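Side-chain contacts in DUF5642 domain-containing protein (Mycobacterium smegmatis, PDB 4TMD), which is of unknown function but is probably an exported mycobacterial lipoprotein with a fold related to the Mog1p/PsbP group: residues Thr29-Pro33 with Lys34-Pro38; Gln60-Pro63 with Gly64-Gly67; Val86-Ser89 with Glu90-Leu94; Pro121-Asp125 with Ala126-Gly130. All coordinates share one frame; numbering follows the deposited sequence.

All four contacts are local, each at a turn or bend next to the large antiparallel sheet. Interactions 1 and 2 are surface contacts whose centres lie about 8 Å apart, and they pack directly through Leu36 and Phe61; interaction 3, partly buried, adjoins both and is tied to interaction 2 where Ser89 meets Gln66. Interaction 4, also at the surface, touches the group through Leu94 of interaction 3, which rests on Arg127 and Val129. Their chemistry differs: a capped helical turn in 29-38, a proline-rich apolar turn in 60-67, and threonine hydroxyls gripping backbone carbonyls in 86-94 and 121-130, with a bridging water in the last.

Interaction 1: residues Thr29-Pro33 with Lys34-Pro38; sequences TGIDP and KLLSP
Pro33 and Ser37 are joined by two hydrogen bonds at the end of this short helical turn. The carbonyl oxygen Pro33 O accepts twice from Ser37, from OG at 2.9 Å and from the backbone N at 3.1 Å, the latter with an N-H...O angle of 162°. The two donors come in from opposite faces of the carbonyl plane, so the oxygen is clasped between them. The serine hydroxyl gets there because OG lies beside its own backbone N, anti to the carbonyl carbon (chi1 -43°), which turns it back along the helix.

One step earlier, Asp32 works at the other end of the turn. Its carbonyl oxygen O accepts from Leu35 N at 2.8 Å, the donor standing above the carbonyl plane. The carboxylate swings round to the first turn of the helix, where OD1 takes a weak capping bond from Lys34 N at 3.4 Å and OD2 lies 3.7 Å from Leu35 CB. Lys34 stretches away fully extended, and its charged end stays far from the carboxylate.

Leu36 is the buried member. Its CG lies 3.7 Å from Asp32 O, and its CD1 makes a looser apolar contact with Ile31 CB. Beyond the turn, Leu36 packs on Met69, Met84 and Val86 of the sheet and on Phe61, while Ser37 OG also receives a weak bond from Phe61 N. Asp32 at the N-cap and Ser37, where the chain leaves helical geometry, thus bracket a single-turn helix that follows edge strand 22-30 and lies against one face of the antiparallel sheet.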
# COMPACT_ATOMS: atom_id res chain seq x y z
N THR A 29 -12.04 12.79 0.86
CA THR A 29 -13.08 12.47 1.82
C THR A 29 -12.42 12.02 3.11
O THR A 29 -11.25 11.62 3.09
CB THR A 29 -14.01 11.35 1.28
OG1 THR A 29 -14.80 10.82 2.35
CG2 THR A 29 -13.19 10.22 0.70
N GLY A 30 -13.14 12.09 4.23
CA GLY A 30 -12.62 11.65 5.52
C GLY A 30 -11.96 10.28 5.47
O GLY A 30 -12.35 9.43 4.67
N ILE A 31 -10.94 10.05 6.30
CA ILE A 31 -10.21 8.79 6.25
C ILE A 31 -11.05 7.63 6.75
O ILE A 31 -11.91 7.79 7.60
CB ILE A 31 -8.91 8.81 7.09
CG1 ILE A 31 -9.22 9.21 8.53
CG2 ILE A 31 -7.85 9.68 6.46
CD1 ILE A 31 -8.18 8.71 9.51
N ASP A 32 -10.76 6.45 6.21
CA ASP A 32 -11.31 5.19 6.67
C ASP A 32 -10.16 4.21 6.83
O ASP A 32 -9.75 3.58 5.85
CB ASP A 32 -12.37 4.66 5.69
CG ASP A 32 -12.85 3.25 6.05
OD1 ASP A 32 -12.75 2.85 7.22
OD2 ASP A 32 -13.34 2.55 5.14
N PRO A 33 -9.61 4.10 8.05
CA PRO A 33 -8.45 3.25 8.36
C PRO A 33 -8.57 1.82 7.86
O PRO A 33 -7.56 1.18 7.59
CB PRO A 33 -8.40 3.29 9.89
CG PRO A 33 -8.93 4.64 10.23
CD PRO A 33 -10.00 4.94 9.20
N LYS A 34 -9.80 1.31 7.72
CA LYS A 34 -9.99 -0.05 7.24
C LYS A 34 -9.68 -0.19 5.75
O LYS A 34 -9.24 -1.24 5.30
CB LYS A 34 -11.42 -0.52 7.53
CG LYS A 34 -11.76 -0.60 9.01
CD LYS A 34 -13.17 -1.14 9.22
CE LYS A 34 -13.49 -1.31 10.69
NZ LYS A 34 -14.79 -2.01 10.89
N LEU A 35 -9.92 0.88 5.00
CA LEU A 35 -9.64 0.89 3.57
C LEU A 35 -8.14 1.05 3.32
O LEU A 35 -7.62 0.66 2.28
CB LEU A 35 -10.42 2.02 2.88
CG LEU A 35 -10.69 1.98 1.37
CD1 LEU A 35 -11.89 2.84 1.04
CD2 LEU A 35 -9.49 2.43 0.55
N LEU A 36 -7.46 1.62 4.31
CA LEU A 36 -6.06 2.00 4.15
C LEU A 36 -5.09 0.88 4.53
O LEU A 36 -4.10 0.65 3.84
CB LEU A 36 -5.78 3.26 4.96
CG LEU A 36 -6.48 4.50 4.42
CD1 LEU A 36 -6.36 5.69 5.38
CD2 LEU A 36 -5.92 4.88 3.05
N SER A 37 -5.40 0.20 5.63
CA SER A 37 -4.55 -0.88 6.15
C SER A 37 -4.77 -2.17 5.37
O SER A 37 -5.85 -2.39 4.82
CB SER A 37 -4.84 -1.12 7.63
OG SER A 37 -4.95 0.10 8.34
N PRO A 38 -3.75 -3.05 5.32
CA PRO A 38 -3.95 -4.37 4.72
C PRO A 38 -5.06 -5.11 5.46
O PRO A 38 -5.31 -4.79 6.62
CB PRO A 38 -2.59 -5.07 4.93
CG PRO A 38 -1.61 -3.94 5.06
CD PRO A 38 -2.36 -2.85 5.77

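Interaction 2: residues Gln60-Pro63 with Gly64-Gly67; sequences QFPP and GLQG
Leu65 folds back over Pro62 across a type I beta turn that runs from Pro62 to Leu65, in the loop leading into strand 67-76. Pro63 and Gly64 occupy the corner, and the turn is closed by a weak backbone bond from Leu65 N to Pro62 O at 3.3 Å, fairly straight at 158°. The side chain of Leu65 starts close to that same carbonyl: its CB is 3.7 Å from Pro62 O. At the next atom the contact passes from backbone to ring, with Leu65 CG 3.8 Å from Pro62 CG. The two side chains meet at a slant, the leucine branch lying over a face of the pyrrolidine.

At the tip, CD1 does the remaining touching. It sits 4.0 Å from Pro62 CG and 4.1 Å from Pro62 CD, which places this methyl over that face of the proline ring, toward its CG-CD side, and it also approaches the rim of Phe61. The CG of Leu65 lies on the backbone N side (chi1 -85°), a setting that carries the branch back toward the start of the turn.

Farther out, Leu65 packs on Ile31 and Val92, and the buried Phe61 ring rests on Pro33 and Leu36 of helix 33-36 and on Met159 and Ile161 of strand 158-166. The leucine therefore bridges the exposed corner and this apolar layer, its CD1 ending near the plane of the Phe61 ring, 4.3 Å from CD2.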
# COMPACT_ATOMS: atom_id res chain seq x y z
N GLN A 60 -0.45 0.24 9.66
CA GLN A 60 -1.69 0.48 10.38
C GLN A 60 -2.06 1.96 10.48
O GLN A 60 -1.20 2.84 10.48
CB GLN A 60 -1.60 -0.12 11.79
CG GLN A 60 -1.52 -1.64 11.79
CD GLN A 60 -2.69 -2.29 11.07
OE1 GLN A 60 -3.85 -2.10 11.46
NE2 GLN A 60 -2.40 -3.04 10.01
N PHE A 61 -3.36 2.22 10.56
CA PHE A 61 -3.86 3.56 10.85
C PHE A 61 -4.71 3.50 12.11
O PHE A 61 -5.84 3.00 12.07
CB PHE A 61 -4.67 4.10 9.67
CG PHE A 61 -3.86 4.31 8.43
CD1 PHE A 61 -3.47 3.24 7.64
CD2 PHE A 61 -3.48 5.59 8.05
CE1 PHE A 61 -2.72 3.44 6.50
CE2 PHE A 61 -2.74 5.80 6.90
CZ PHE A 61 -2.36 4.72 6.13
N PRO A 62 -4.16 3.99 13.23
CA PRO A 62 -4.85 4.03 14.53
C PRO A 62 -6.27 4.59 14.41
O PRO A 62 -6.50 5.52 13.64
CB PRO A 62 -3.95 4.94 15.39
CG PRO A 62 -2.97 5.56 14.43
CD PRO A 62 -2.82 4.60 13.31
N PRO A 63 -7.22 4.00 15.16
CA PRO A 63 -8.64 4.34 15.04
C PRO A 63 -9.00 5.77 15.48
O PRO A 63 -10.12 6.21 15.22
CB PRO A 63 -9.32 3.31 15.95
CG PRO A 63 -8.24 2.81 16.86
CD PRO A 63 -6.98 2.88 16.08
N GLY A 64 -8.07 6.48 16.11
CA GLY A 64 -8.35 7.84 16.55
C GLY A 64 -7.98 8.96 15.57
O GLY A 64 -8.46 10.09 15.69
N LEU A 65 -7.12 8.65 14.59
CA LEU A 65 -6.66 9.63 13.61
C LEU A 65 -7.79 10.36 12.91
O LEU A 65 -8.78 9.77 12.48
CB LEU A 65 -5.80 8.95 12.54
CG LEU A 65 -4.30 8.72 12.73
CD1 LEU A 65 -3.75 8.17 11.44
CD2 LEU A 65 -3.57 9.98 13.14
N GLN A 66 -7.62 11.67 12.76
CA GLN A 66 -8.50 12.42 11.89
C GLN A 66 -7.73 12.79 10.63
O GLN A 66 -6.51 13.00 10.66
CB GLN A 66 -9.04 13.65 12.59
CG GLN A 66 -9.42 13.37 14.03
CD GLN A 66 -10.08 14.55 14.69
OE1 GLN A 66 -11.14 15.01 14.25
NE2 GLN A 66 -9.44 15.08 15.74
N GLY A 67 -8.44 12.87 9.51
CA GLY A 67 -7.81 13.23 8.26
C GLY A 67 -8.65 12.90 7.05
O GLY A 67 -9.79 12.43 7.16

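Interaction 3: residues Val86-Ser89 with Glu90-Leu94; sequences VETS and EPVPL
With chi1 at 45°, Thr88 sets its OG1 between its own backbone N and carbonyl carbon, and this turns the hydroxyl forward to the carbonyl of Glu90, two residues on. The result is a threonine side-chain-to-main-chain hydrogen bond across the bend at the end of strand 79-88, where the chain leaves the antiparallel sheet and starts a long loop. Thr88 OG1 donates to Glu90 O at 2.6 Å, with a C=O...donor angle of 145° and the hydroxyl tilted 35° from the carbonyl plane. The backbone bend itself brings Thr88 CB to 3.3 Å from Glu90 O, and chi1 only swings OG1 onto it.

The hydroxyl thus holds the Glu90 carbonyl, while the CB of Glu90 points away from residues 86-89 and its extended side chain is exposed. Ser89 stands between the two partners at the surface, and its backbone is bonded to that of Gln66. Thr88 is buried, the last residue of the strand, and its backbone is bonded to that of Asn157.

Beyond the bond the chain runs through Pro91 to the buried Val92, which turns one methyl back toward the strand end. Val92 also packs on Leu65, Gln59 and Met159, joining the loop to strand 158-166 and to the 60-67 loop. The methyl that returns to Thr88 is CG2, 3.8 Å from OG1.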
# COMPACT_ATOMS: atom_id res chain seq x y z
N VAL A 86 -3.02 10.43 1.78
CA VAL A 86 -3.65 10.69 3.07
C VAL A 86 -3.00 11.89 3.76
O VAL A 86 -1.78 12.03 3.73
CB VAL A 86 -3.53 9.47 4.00
CG1 VAL A 86 -4.05 9.79 5.40
CG2 VAL A 86 -4.27 8.28 3.42
N GLU A 87 -3.82 12.75 4.36
CA GLU A 87 -3.31 13.81 5.24
C GLU A 87 -4.02 13.68 6.57
O GLU A 87 -5.24 13.63 6.60
CB GLU A 87 -3.56 15.20 4.63
CG GLU A 87 -2.94 16.33 5.44
CD GLU A 87 -3.26 17.71 4.88
OE1 GLU A 87 -3.04 18.70 5.61
OE2 GLU A 87 -3.71 17.82 3.72
N THR A 88 -3.25 13.59 7.67
CA THR A 88 -3.82 13.42 9.01
C THR A 88 -3.44 14.55 9.98
O THR A 88 -2.52 15.31 9.73
CB THR A 88 -3.37 12.09 9.62
OG1 THR A 88 -1.97 11.92 9.41
CG2 THR A 88 -4.11 10.94 8.97
N SER A 89 -4.16 14.65 11.09
CA SER A 89 -3.95 15.76 12.02
C SER A 89 -2.63 15.60 12.78
O SER A 89 -2.13 16.57 13.36
CB SER A 89 -5.10 15.86 13.01
OG SER A 89 -5.08 14.74 13.86
N GLU A 90 -2.09 14.39 12.80
CA GLU A 90 -0.71 14.18 13.22
C GLU A 90 -0.10 13.05 12.39
O GLU A 90 -0.83 12.31 11.74
CB GLU A 90 -0.62 13.90 14.72
CG GLU A 90 -1.42 12.75 15.23
CD GLU A 90 -1.47 12.72 16.76
OE1 GLU A 90 -0.49 13.15 17.40
OE2 GLU A 90 -2.50 12.28 17.32
N PRO A 91 1.23 12.93 12.39
CA PRO A 91 1.83 11.90 11.53
C PRO A 91 1.46 10.49 11.95
O PRO A 91 1.36 10.21 13.15
CB PRO A 91 3.34 12.12 11.71
CG PRO A 91 3.48 13.48 12.28
CD PRO A 91 2.26 13.73 13.09
N VAL A 92 1.25 9.61 10.97
CA VAL A 92 1.02 8.20 11.23
C VAL A 92 2.34 7.53 11.55
O VAL A 92 3.31 7.70 10.81
CB VAL A 92 0.37 7.49 10.03
CG1 VAL A 92 -0.08 6.09 10.41
CG2 VAL A 92 -0.80 8.29 9.51
N PRO A 93 2.40 6.79 12.67
CA PRO A 93 3.64 6.05 12.94
C PRO A 93 3.94 5.06 11.81
O PRO A 93 3.08 4.26 11.43
CB PRO A 93 3.34 5.32 14.26
CG PRO A 93 2.22 6.12 14.89
CD PRO A 93 1.40 6.63 13.74
N LEU A 94 5.13 5.14 11.25
CA LEU A 94 5.48 4.33 10.09
C LEU A 94 5.88 2.90 10.47
O LEU A 94 6.72 2.70 11.34
CB LEU A 94 6.62 4.99 9.32
CG LEU A 94 7.07 4.28 8.04
CD1 LEU A 94 6.07 4.51 6.93
CD2 LEU A 94 8.47 4.75 7.64

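Interaction 4: residues Pro121-Asp125 with Ala126-Gly130; sequences PQIDD and ARTVG
Thr128 OG1 donates to Pro121 O at 2.6 Å, the shortest polar contact of a bend that carries the chain into strand 127-137 of the antiparallel sheet. The hydroxyl stands above the plane of the carbonyl, 35° out of it, and meets the C=O at 145°. With chi1 at 58°, OG1 lies between the threonine N and carbonyl carbon, while CG2 is left to face the loop.

A type II beta turn from Ile123 to Ala126 makes the reversal, with Asp124 and Asp125 at its corner; Asp125 has positive phi. The turn's own backbone bond, Ala126 N to Ile123 O, is weak: 3.1 Å long but bent at the hydrogen. A bound water adds a second link between the arms: it accepts from Ile123 N at 2.8 Å and donates to Ala126 O at 3.0 Å, with a weak further bond to Thr128 OG1. One water thus joins the two arms of the bend and also reaches the hydroxyl that holds Pro121.

Packing follows on the side chain of Ile123, which is directed at the returning arm. Its CG2 covers the methyl of Ala126, CG2 to CB being 3.8 Å, and its other branch runs over Thr128, the two side chains crossing at about a right angle. Helix 179-194 lies alongside: Val190 touches Ile123, Leu186 and Ser187 touch Pro121, and Arg194 bonds to Asp124 O through NH2. The loop thus touches helix 179-194 on the way into its strand, and the end of Ile123, CD1, comes to rest 3.8 Å from Thr128 CG2.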
# COMPACT_ATOMS: atom_id res chain seq x y z
N PRO A 121 11.55 3.00 -3.31
CA PRO A 121 12.42 4.05 -3.85
C PRO A 121 12.86 5.11 -2.84
O PRO A 121 12.14 5.41 -1.88
CB PRO A 121 11.56 4.71 -4.93
CG PRO A 121 10.14 4.47 -4.43
CD PRO A 121 10.18 3.09 -3.85
N GLN A 122 14.04 5.67 -3.08
CA GLN A 122 14.49 6.83 -2.32
C GLN A 122 13.63 8.00 -2.72
O GLN A 122 13.51 8.29 -3.90
CB GLN A 122 15.96 7.15 -2.59
CG GLN A 122 16.51 8.30 -1.73
CD GLN A 122 17.98 8.57 -2.02
OE1 GLN A 122 18.87 7.81 -1.59
NE2 GLN A 122 18.25 9.64 -2.77
N ILE A 123 13.03 8.67 -1.74
CA ILE A 123 12.28 9.88 -2.01
C ILE A 123 12.74 10.98 -1.06
O ILE A 123 12.75 10.80 0.15
CB ILE A 123 10.76 9.68 -1.84
CG1 ILE A 123 10.23 8.69 -2.89
CG2 ILE A 123 10.02 11.04 -1.97
CD1 ILE A 123 8.72 8.45 -2.79
N ASP A 124 13.14 12.12 -1.62
CA ASP A 124 13.67 13.23 -0.83
C ASP A 124 12.75 13.64 0.31
O ASP A 124 11.56 13.88 0.11
CB ASP A 124 13.96 14.44 -1.71
CG ASP A 124 15.12 14.20 -2.67
OD1 ASP A 124 15.98 13.35 -2.35
OD2 ASP A 124 15.17 14.86 -3.73
N ASP A 125 13.33 13.69 1.51
CA ASP A 125 12.63 14.12 2.71
C ASP A 125 11.39 13.28 2.98
O ASP A 125 10.37 13.80 3.43
CB ASP A 125 12.26 15.59 2.60
CG ASP A 125 13.47 16.48 2.44
OD1 ASP A 125 14.42 16.33 3.24
OD2 ASP A 125 13.47 17.30 1.49
N ALA A 126 11.48 12.00 2.69
CA ALA A 126 10.40 11.07 2.98
C ALA A 126 11.02 9.76 3.42
O ALA A 126 12.17 9.47 3.07
CB ALA A 126 9.50 10.87 1.75
N ARG A 127 10.30 9.00 4.23
CA ARG A 127 10.71 7.63 4.52
C ARG A 127 9.84 6.73 3.66
O ARG A 127 8.63 6.97 3.53
CB ARG A 127 10.55 7.29 6.00
CG ARG A 127 11.65 7.86 6.91
CD ARG A 127 11.27 7.66 8.36
NE ARG A 127 10.02 8.36 8.65
CZ ARG A 127 9.24 8.12 9.70
NH1 ARG A 127 9.56 7.19 10.60
NH2 ARG A 127 8.12 8.83 9.85
N THR A 128 10.44 5.72 3.07
CA THR A 128 9.68 4.79 2.25
C THR A 128 9.92 3.36 2.68
O THR A 128 11.03 2.97 3.07
CB THR A 128 10.02 4.95 0.76
OG1 THR A 128 11.42 4.73 0.57
CG2 THR A 128 9.65 6.35 0.27
N VAL A 129 8.86 2.57 2.60
CA VAL A 129 8.90 1.17 2.99
C VAL A 129 8.12 0.37 1.94
O VAL A 129 7.03 0.78 1.54
CB VAL A 129 8.28 0.94 4.38
CG1 VAL A 129 8.30 -0.56 4.74
CG2 VAL A 129 9.00 1.76 5.44
N GLY A 130 8.68 -0.74 1.47
CA GLY A 130 7.97 -1.57 0.50
C GLY A 130 7.75 -2.94 1.10
O GLY A 130 8.63 -3.43 1.80
O HOH W 1 12.98 7.64 0.88